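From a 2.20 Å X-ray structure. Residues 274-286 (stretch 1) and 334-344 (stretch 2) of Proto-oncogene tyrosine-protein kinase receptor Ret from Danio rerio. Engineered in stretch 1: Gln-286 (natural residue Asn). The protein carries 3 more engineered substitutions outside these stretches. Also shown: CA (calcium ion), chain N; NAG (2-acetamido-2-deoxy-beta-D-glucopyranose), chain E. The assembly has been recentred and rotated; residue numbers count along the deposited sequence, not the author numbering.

Stretch 1, residues 274-286: QVQNKLVGTLMTQ
Stretch 2 (334-344) LLGYLVNDTTF

Leu-279, Leu-283, Leu-335, Tyr-337 and Val-339 form the apolar centre. Leu-283 CD2 lies 3.3 Å from Leu-335 CD1 and 4.0 Å from Tyr-337 CD1; Leu-279 (m, t) brings CD1 within 3.8 Å of Val-339 CG1 (t). Gly-281 leaves room for the Tyr-337 ring (chi1 t, chi2 78°): its CA is 3.2 Å from Tyr-337 OH, and a CB there would clash with that hydroxyl.

Behind these side chains, the strand through Leu-279 to Thr-282 and the one ending at Asp-341 run antiparallel (157°, closest approach 4.6 Å), with extended phi/psi. Leu-279 pairs with Asp-341, Gly-281 with Val-339, and Leu-283 with Tyr-337 at non-hydrogen-bonded positions (CA-CA 4.5, 4.5 and 4.9 Å). Between them, Val-280 N donates to Asn-340 O (3.0 Å) and Asn-340 N to Val-280 O (2.9 Å); Thr-282 N donates to Leu-338 O (3.0 Å), Leu-338 N to Thr-282 O (3.2 Å). Met-284 N continues the ladder to Gly-336 O (2.9 Å).

On the Val-280 face, Asn-340 (t) carries the glycan, ND2 to NAG C1 1.4 Å.

At the polar edge, a type II turn, Val-275 to Lys-278, meets a type I turn, Asp-341 to Phe-344. Thr-342 (p) N and OG1 both donate to Lys-278 O (3.3 and 3.2 Å); Asn-277 N donates to Thr-343 (p) OG1 (2.9 Å). Amide oxygen and carboxylate suit calcium: Asn-277 (chi1 -149°) OD1 (2.3 Å) and Asp-341 (chi1 t, chi2 -14°) OD2 (2.5 Å) both ligate the ion, with further ligands from elsewhere in the structure, so Asn-277 OD1 and Asp-341 OD2 sit 3.5 Å apart without hydrogen bonding. The contact buries 861 Å².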

ATOM      1  N   GLN A 274       7.647 -19.141 -20.044  1.00 54.18           N
ATOM      2  CA  GLN A 274       6.709 -20.005 -20.747  1.00 43.12           C
ATOM      3  C   GLN A 274       5.641 -19.168 -21.441  1.00 40.93           C
ATOM      4  O   GLN A 274       5.248 -18.107 -20.951  1.00 37.89           O
ATOM      5  CB  GLN A 274       6.067 -20.988 -19.767  1.00 37.56           C
ATOM      6  CG  GLN A 274       4.836 -21.715 -20.326  1.00 47.68           C
ATOM      7  CD  GLN A 274       5.149 -22.589 -21.542  1.00 52.69           C
ATOM      8  OE1 GLN A 274       4.893 -22.203 -22.692  1.00 43.17           O
ATOM      9  NE2 GLN A 274       5.690 -23.779 -21.290  1.00 61.82           N
ATOM     10  N   VAL A 275       5.202 -19.627 -22.613  1.00 39.67           N
ATOM     11  CA  VAL A 275       4.165 -18.921 -23.355  1.00 35.00           C
ATOM     12  C   VAL A 275       2.808 -19.603 -23.240  1.00 37.76           C
ATOM     13  O   VAL A 275       1.780 -18.953 -23.494  1.00 29.37           O
ATOM     14  CB  VAL A 275       4.542 -18.762 -24.840  1.00 46.42           C
ATOM     15  CG1 VAL A 275       3.504 -17.885 -25.538  1.00 42.18           C
ATOM     16  CG2 VAL A 275       5.933 -18.155 -24.979  1.00 47.24           C
ATOM     17  N   GLN A 276       2.774 -20.881 -22.861  1.00 32.53           N
ATOM     18  CA  GLN A 276       1.525 -21.581 -22.585  1.00 30.81           C
ATOM     19  C   GLN A 276       0.690 -20.827 -21.562  1.00 26.09           C
ATOM     20  O   GLN A 276       1.130 -20.577 -20.437  1.00 23.21           O
ATOM     21  CB  GLN A 276       1.808 -22.995 -22.068  1.00 33.06           C
ATOM     22  CG  GLN A 276       0.642 -23.600 -21.269  1.00 37.28           C
ATOM     23  CD  GLN A 276       0.749 -25.110 -21.047  1.00 35.80           C
ATOM     24  OE1 GLN A 276       1.620 -25.787 -21.609  1.00 40.80           O
ATOM     25  NE2 GLN A 276      -0.165 -25.647 -20.242  1.00 36.80           N
ATOM     26  N   ASN A 277      -0.529 -20.474 -21.949  1.00 20.83           N
ATOM     27  CA  ASN A 277      -1.488 -19.883 -21.026  1.00 19.79           C
ATOM     28  C   ASN A 277      -1.097 -18.488 -20.599  1.00 19.77           C
ATOM     29  O   ASN A 277      -1.651 -17.965 -19.641  1.00 19.18           O
ATOM     30  CB  ASN A 277      -1.693 -20.736 -19.776  1.00 18.79           C
ATOM     31  CG  ASN A 277      -3.080 -20.603 -19.243  1.00 18.23           C
ATOM     32  OD1 ASN A 277      -4.026 -20.581 -20.008  1.00 18.67           O
ATOM     33  ND2 ASN A 277      -3.217 -20.477 -17.931  1.00 18.70           N
ATOM     34  N   LYS A 278      -0.140 -17.884 -21.278  1.00 21.91           N
ATOM     35  CA  LYS A 278       0.213 -16.505 -21.005  1.00 24.51           C
ATOM     36  C   LYS A 278      -0.912 -15.590 -21.471  1.00 25.19           C
ATOM     37  O   LYS A 278      -1.387 -15.699 -22.609  1.00 22.08           O
ATOM     38  CB  LYS A 278       1.522 -16.167 -21.713  1.00 23.23           C
ATOM     39  CG  LYS A 278       2.043 -14.769 -21.458  1.00 34.42           C
ATOM     40  CD  LYS A 278       3.317 -14.557 -22.282  1.00 37.13           C
ATOM     41  CE  LYS A 278       3.776 -13.110 -22.273  1.00 37.85           C
ATOM     42  NZ  LYS A 278       4.949 -12.909 -23.188  1.00 54.99           N
ATOM     43  N   LEU A 279      -1.335 -14.679 -20.597  1.00 22.77           N
ATOM     44  CA  LEU A 279      -2.246 -13.602 -20.981  1.00 29.94           C
ATOM     45  C   LEU A 279      -1.441 -12.330 -21.244  1.00 24.33           C
ATOM     46  O   LEU A 279      -0.711 -11.866 -20.368  1.00 25.25           O
ATOM     47  CB  LEU A 279      -3.295 -13.331 -19.896  1.00 28.65           C
ATOM     48  CG  LEU A 279      -4.139 -14.493 -19.377  1.00 28.81           C
ATOM     49  CD1 LEU A 279      -5.156 -13.986 -18.323  1.00 20.07           C
ATOM     50  CD2 LEU A 279      -4.817 -15.146 -20.550  1.00 22.93           C
ATOM     51  N   VAL A 280      -1.600 -11.759 -22.433  1.00 27.91           N
ATOM     52  CA  VAL A 280      -0.991 -10.486 -22.807  1.00 32.95           C
ATOM     53  C   VAL A 280      -2.097  -9.442 -22.889  1.00 30.37           C
ATOM     54  O   VAL A 280      -3.152  -9.698 -23.481  1.00 33.18           O
ATOM     55  CB  VAL A 280      -0.235 -10.580 -24.146  1.00 32.92           C
ATOM     56  CG1 VAL A 280       0.714 -11.765 -24.154  1.00 30.01           C
ATOM     57  CG2 VAL A 280      -1.215 -10.662 -25.306  1.00 34.40           C
ATOM     58  N   GLY A 281      -1.854  -8.272 -22.293  1.00 36.96           N
ATOM     59  CA  GLY A 281      -2.809  -7.175 -22.300  1.00 33.40           C
ATOM     60  C   GLY A 281      -2.424  -6.060 -23.255  1.00 37.60           C
ATOM     61  O   GLY A 281      -1.259  -5.950 -23.652  1.00 39.49           O
ATOM     62  N   THR A 282      -3.390  -5.233 -23.649  1.00 38.76           N
ATOM     63  CA  THR A 282      -3.106  -4.099 -24.522  1.00 39.59           C
ATOM     64  C   THR A 282      -4.041  -2.952 -24.168  1.00 38.89           C
ATOM     65  O   THR A 282      -5.261  -3.125 -24.184  1.00 38.79           O
ATOM     66  CB  THR A 282      -3.266  -4.485 -25.994  1.00 45.86           C
ATOM     67  OG1 THR A 282      -4.580  -5.015 -26.198  1.00 46.87           O
ATOM     68  CG2 THR A 282      -2.239  -5.530 -26.384  1.00 32.30           C
ATOM     69  N   LEU A 283      -3.466  -1.795 -23.840  1.00 49.29           N
ATOM     70  CA  LEU A 283      -4.247  -0.572 -23.666  1.00 45.90           C
ATOM     71  C   LEU A 283      -5.052  -0.247 -24.922  1.00 48.54           C
ATOM     72  O   LEU A 283      -4.492  -0.087 -26.011  1.00 46.72           O
ATOM     73  CB  LEU A 283      -3.321   0.596 -23.335  1.00 48.11           C
ATOM     74  CG  LEU A 283      -3.170   0.963 -21.867  1.00 47.31           C
ATOM     75  CD1 LEU A 283      -2.388   2.262 -21.744  1.00 51.54           C
ATOM     76  CD2 LEU A 283      -4.541   1.100 -21.251  1.00 43.79           C
ATOM     77  N   MET A 284      -6.369  -0.130 -24.768  1.00 43.22           N
ATOM     78  CA  MET A 284      -7.250   0.145 -25.902  1.00 46.31           C
ATOM     79  C   MET A 284      -7.496   1.652 -26.057  1.00 55.50           C
ATOM     80  O   MET A 284      -8.629   2.129 -26.025  1.00 61.80           O
ATOM     81  CB  MET A 284      -8.563  -0.612 -25.736  1.00 41.49           C
ATOM     82  CG  MET A 284      -8.439  -2.128 -25.722  1.00 49.13           C
ATOM     83  SD  MET A 284      -8.005  -2.795 -27.345  1.00 58.32           S
ATOM     84  CE  MET A 284      -6.216  -2.850 -27.175  1.00 50.33           C
ATOM     85  N   THR A 285      -6.414   2.412 -26.233  1.00 45.37           N
ATOM     86  CA  THR A 285      -6.574   3.843 -26.467  1.00 61.70           C
ATOM     87  C   THR A 285      -5.368   4.394 -27.213  1.00 63.76           C
ATOM     88  O   THR A 285      -4.223   4.054 -26.902  1.00 57.90           O
ATOM     89  CB  THR A 285      -6.759   4.620 -25.154  1.00 57.02           C
ATOM     90  OG1 THR A 285      -7.151   5.968 -25.448  1.00 54.97           O
ATOM     91  CG2 THR A 285      -5.463   4.655 -24.376  1.00 50.22           C
ATOM     92  N   GLN A 286      -5.641   5.256 -28.190  1.00 76.68           N
ATOM     93  CA  GLN A 286      -4.621   6.094 -28.811  1.00 74.99           C
ATOM     94  C   GLN A 286      -4.766   7.484 -28.198  1.00 81.19           C
ATOM     95  O   GLN A 286      -5.577   8.291 -28.655  1.00 94.12           O
ATOM     96  CB  GLN A 286      -4.780   6.112 -30.327  1.00 79.02           C
ATOM     97  N   LEU A 334     -13.154   6.337 -20.225  1.00 43.51           N
ATOM     98  CA  LEU A 334     -13.455   4.918 -20.077  1.00 44.86           C
ATOM     99  C   LEU A 334     -12.311   4.161 -20.753  1.00 47.20           C
ATOM    100  O   LEU A 334     -12.228   4.107 -21.981  1.00 51.54           O
ATOM    101  CB  LEU A 334     -14.826   4.591 -20.667  1.00 39.21           C
ATOM    102  CG  LEU A 334     -15.288   3.123 -20.563  1.00 54.11           C
ATOM    103  CD1 LEU A 334     -15.270   2.610 -19.114  1.00 44.59           C
ATOM    104  CD2 LEU A 334     -16.661   2.885 -21.220  1.00 41.96           C
ATOM    105  N   LEU A 335     -11.418   3.595 -19.944  1.00 41.60           N
ATOM    106  CA  LEU A 335     -10.164   3.028 -20.432  1.00 36.95           C
ATOM    107  C   LEU A 335     -10.352   1.529 -20.630  1.00 35.50           C
ATOM    108  O   LEU A 335     -10.559   0.785 -19.666  1.00 38.53           O
ATOM    109  CB  LEU A 335      -9.030   3.330 -19.455  1.00 40.77           C
ATOM    110  CG  LEU A 335      -7.655   2.684 -19.681  1.00 44.54           C
ATOM    111  CD1 LEU A 335      -7.010   3.202 -20.963  1.00 48.65           C
ATOM    112  CD2 LEU A 335      -6.732   2.903 -18.488  1.00 38.65           C
ATOM    113  N   GLY A 336     -10.298   1.084 -21.878  1.00 38.56           N
ATOM    114  CA  GLY A 336     -10.400  -0.324 -22.178  1.00 35.42           C
ATOM    115  C   GLY A 336      -9.048  -1.008 -22.093  1.00 40.67           C
ATOM    116  O   GLY A 336      -8.007  -0.400 -22.365  1.00 38.36           O
ATOM    117  N   TYR A 337      -9.071  -2.284 -21.689  1.00 32.95           N
ATOM    118  CA  TYR A 337      -7.855  -3.094 -21.604  1.00 36.13           C
ATOM    119  C   TYR A 337      -8.189  -4.513 -22.055  1.00 33.80           C
ATOM    120  O   TYR A 337      -8.891  -5.240 -21.348  1.00 32.25           O
ATOM    121  CB  TYR A 337      -7.275  -3.077 -20.188  1.00 28.78           C
ATOM    122  CG  TYR A 337      -5.872  -3.631 -20.113  1.00 33.42           C
ATOM    123  CD1 TYR A 337      -4.787  -2.862 -20.505  1.00 37.37           C
ATOM    124  CD2 TYR A 337      -5.629  -4.926 -19.655  1.00 27.94           C
ATOM    125  CE1 TYR A 337      -3.505  -3.359 -20.448  1.00 38.89           C
ATOM    126  CE2 TYR A 337      -4.359  -5.430 -19.595  1.00 29.40           C
ATOM    127  CZ  TYR A 337      -3.294  -4.641 -19.997  1.00 38.19           C
ATOM    128  OH  TYR A 337      -2.000  -5.115 -19.938  1.00 43.33           O
ATOM    129  N   LEU A 338      -7.694  -4.899 -23.232  1.00 38.96           N
ATOM    130  CA  LEU A 338      -7.958  -6.214 -23.807  1.00 37.33           C
ATOM    131  C   LEU A 338      -6.969  -7.231 -23.253  1.00 35.60           C
ATOM    132  O   LEU A 338      -5.754  -7.087 -23.441  1.00 37.08           O
ATOM    133  CB  LEU A 338      -7.856  -6.173 -25.328  1.00 38.43           C
ATOM    134  CG  LEU A 338      -8.114  -7.523 -25.977  1.00 36.60           C
ATOM    135  CD1 LEU A 338      -9.593  -7.851 -25.907  1.00 36.51           C
ATOM    136  CD2 LEU A 338      -7.637  -7.493 -27.396  1.00 41.21           C
ATOM    137  N   VAL A 339      -7.493  -8.253 -22.577  1.00 31.99           N
ATOM    138  CA  VAL A 339      -6.699  -9.351 -22.038  1.00 26.91           C
ATOM    139  C   VAL A 339      -6.858 -10.555 -22.960  1.00 30.70           C
ATOM    140  O   VAL A 339      -7.964 -11.075 -23.140  1.00 26.34           O
ATOM    141  CB  VAL A 339      -7.123  -9.703 -20.606  1.00 28.99           C
ATOM    142  CG1 VAL A 339      -6.476 -11.007 -20.195  1.00 26.51           C
ATOM    143  CG2 VAL A 339      -6.732  -8.587 -19.624  1.00 23.85           C
ATOM    144  N   ASN A 340      -5.756 -11.023 -23.533  1.00 29.48           N
ATOM    145  CA  ASN A 340      -5.797 -12.049 -24.574  1.00 32.54           C
ATOM    146  C   ASN A 340      -5.016 -13.280 -24.109  1.00 28.65           C
ATOM    147  O   ASN A 340      -3.810 -13.194 -23.874  1.00 24.00           O
ATOM    148  CB  ASN A 340      -5.227 -11.468 -25.865  1.00 27.69           C
ATOM    149  CG  ASN A 340      -5.309 -12.405 -27.047  1.00 33.41           C
ATOM    150  OD1 ASN A 340      -5.533 -13.602 -26.913  1.00 31.08           O
ATOM    151  ND2 ASN A 340      -5.117 -11.835 -28.238  1.00 40.47           N
ATOM    152  N   ASP A 341      -5.715 -14.407 -23.942  1.00 23.91           N
ATOM    153  CA  ASP A 341      -5.094 -15.715 -23.725  1.00 23.10           C
ATOM    154  C   ASP A 341      -4.548 -16.207 -25.059  1.00 24.64           C
ATOM    155  O   ASP A 341      -5.283 -16.765 -25.877  1.00 25.81           O
ATOM    156  CB  ASP A 341      -6.106 -16.701 -23.153  1.00 22.43           C
ATOM    157  CG  ASP A 341      -5.479 -18.069 -22.795  1.00 25.18           C
ATOM    158  OD1 ASP A 341      -4.325 -18.375 -23.215  1.00 21.80           O
ATOM    159  OD2 ASP A 341      -6.173 -18.829 -22.072  1.00 20.92           O
ATOM    160  N   THR A 342      -3.241 -16.044 -25.264  1.00 24.92           N
ATOM    161  CA  THR A 342      -2.675 -16.143 -26.609  1.00 33.90           C
ATOM    162  C   THR A 342      -2.771 -17.555 -27.175  1.00 27.47           C
ATOM    163  O   THR A 342      -3.079 -17.732 -28.356  1.00 33.77           O
ATOM    164  CB  THR A 342      -1.220 -15.685 -26.584  1.00 27.37           C
ATOM    165  OG1 THR A 342      -0.521 -16.432 -25.573  1.00 40.27           O
ATOM    166  CG2 THR A 342      -1.148 -14.178 -26.269  1.00 33.45           C
ATOM    167  N   THR A 343      -2.480 -18.561 -26.365  1.00 26.39           N
ATOM    168  CA  THR A 343      -2.475 -19.950 -26.809  1.00 28.09           C
ATOM    169  C   THR A 343      -3.828 -20.633 -26.628  1.00 29.98           C
ATOM    170  O   THR A 343      -3.903 -21.859 -26.762  1.00 29.79           O
ATOM    171  CB  THR A 343      -1.394 -20.751 -26.062  1.00 25.34           C
ATOM    172  OG1 THR A 343      -1.554 -20.574 -24.657  1.00 23.41           O
ATOM    173  CG2 THR A 343      -0.008 -20.277 -26.439  1.00 30.36           C
ATOM    174  N   PHE A 344      -4.891 -19.895 -26.301  1.00 30.38           N
ATOM    175  CA  PHE A 344      -6.203 -20.526 -26.258  1.00 29.72           C
ATOM    176  C   PHE A 344      -6.750 -20.660 -27.680  1.00 33.94           C
ATOM    177  O   PHE A 344      -6.887 -19.648 -28.378  1.00 29.90           O
ATOM    178  CB  PHE A 344      -7.170 -19.741 -25.388  1.00 25.17           C
ATOM    179  CG  PHE A 344      -8.548 -20.344 -25.347  1.00 25.87           C
ATOM    180  CD1 PHE A 344      -8.824 -21.434 -24.523  1.00 24.82           C
ATOM    181  CD2 PHE A 344      -9.562 -19.848 -26.156  1.00 27.85           C
ATOM    182  CE1 PHE A 344     -10.096 -22.001 -24.500  1.00 29.12           C
ATOM    183  CE2 PHE A 344     -10.827 -20.401 -26.124  1.00 28.87           C
ATOM    184  CZ  PHE A 344     -11.097 -21.483 -25.305  1.00 27.84           C
TER
HETATM  185 CA    CA N 603      -6.273 -20.657 -20.330  1.00 13.21          CA
HETATM  186  C1  NAG E   1      -5.111 -12.550 -29.478  1.00 34.16           C
HETATM  187  C2  NAG E   1      -5.475 -11.679 -30.686  1.00 36.79           C
HETATM  188  C3  NAG E   1      -5.363 -12.496 -31.975  1.00 46.62           C
HETATM  189  C4  NAG E   1      -4.027 -13.221 -32.079  1.00 46.72           C
HETATM  190  C5  NAG E   1      -3.718 -13.981 -30.790  1.00 47.28           C
HETATM  191  C6  NAG E   1      -2.333 -14.597 -30.750  1.00 53.01           C
HETATM  192  C7  NAG E   1      -7.125  -9.856 -30.450  1.00 49.89           C
HETATM  193  C8  NAG E   1      -5.967  -8.902 -30.532  1.00 48.75           C
HETATM  194  N2  NAG E   1      -6.826 -11.159 -30.542  1.00 38.73           N
HETATM  195  O3  NAG E   1      -5.558 -11.646 -33.102  1.00 54.45           O
HETATM  196  O4  NAG E   1      -4.147 -14.200 -33.105  1.00 63.27           O
HETATM  197  O5  NAG E   1      -3.811 -13.104 -29.661  1.00 46.90           O
HETATM  198  O6  NAG E   1      -1.441 -14.047 -31.710  1.00 59.22           O
HETATM  199  O7  NAG E   1      -8.281  -9.465 -30.309  1.00 56.31           O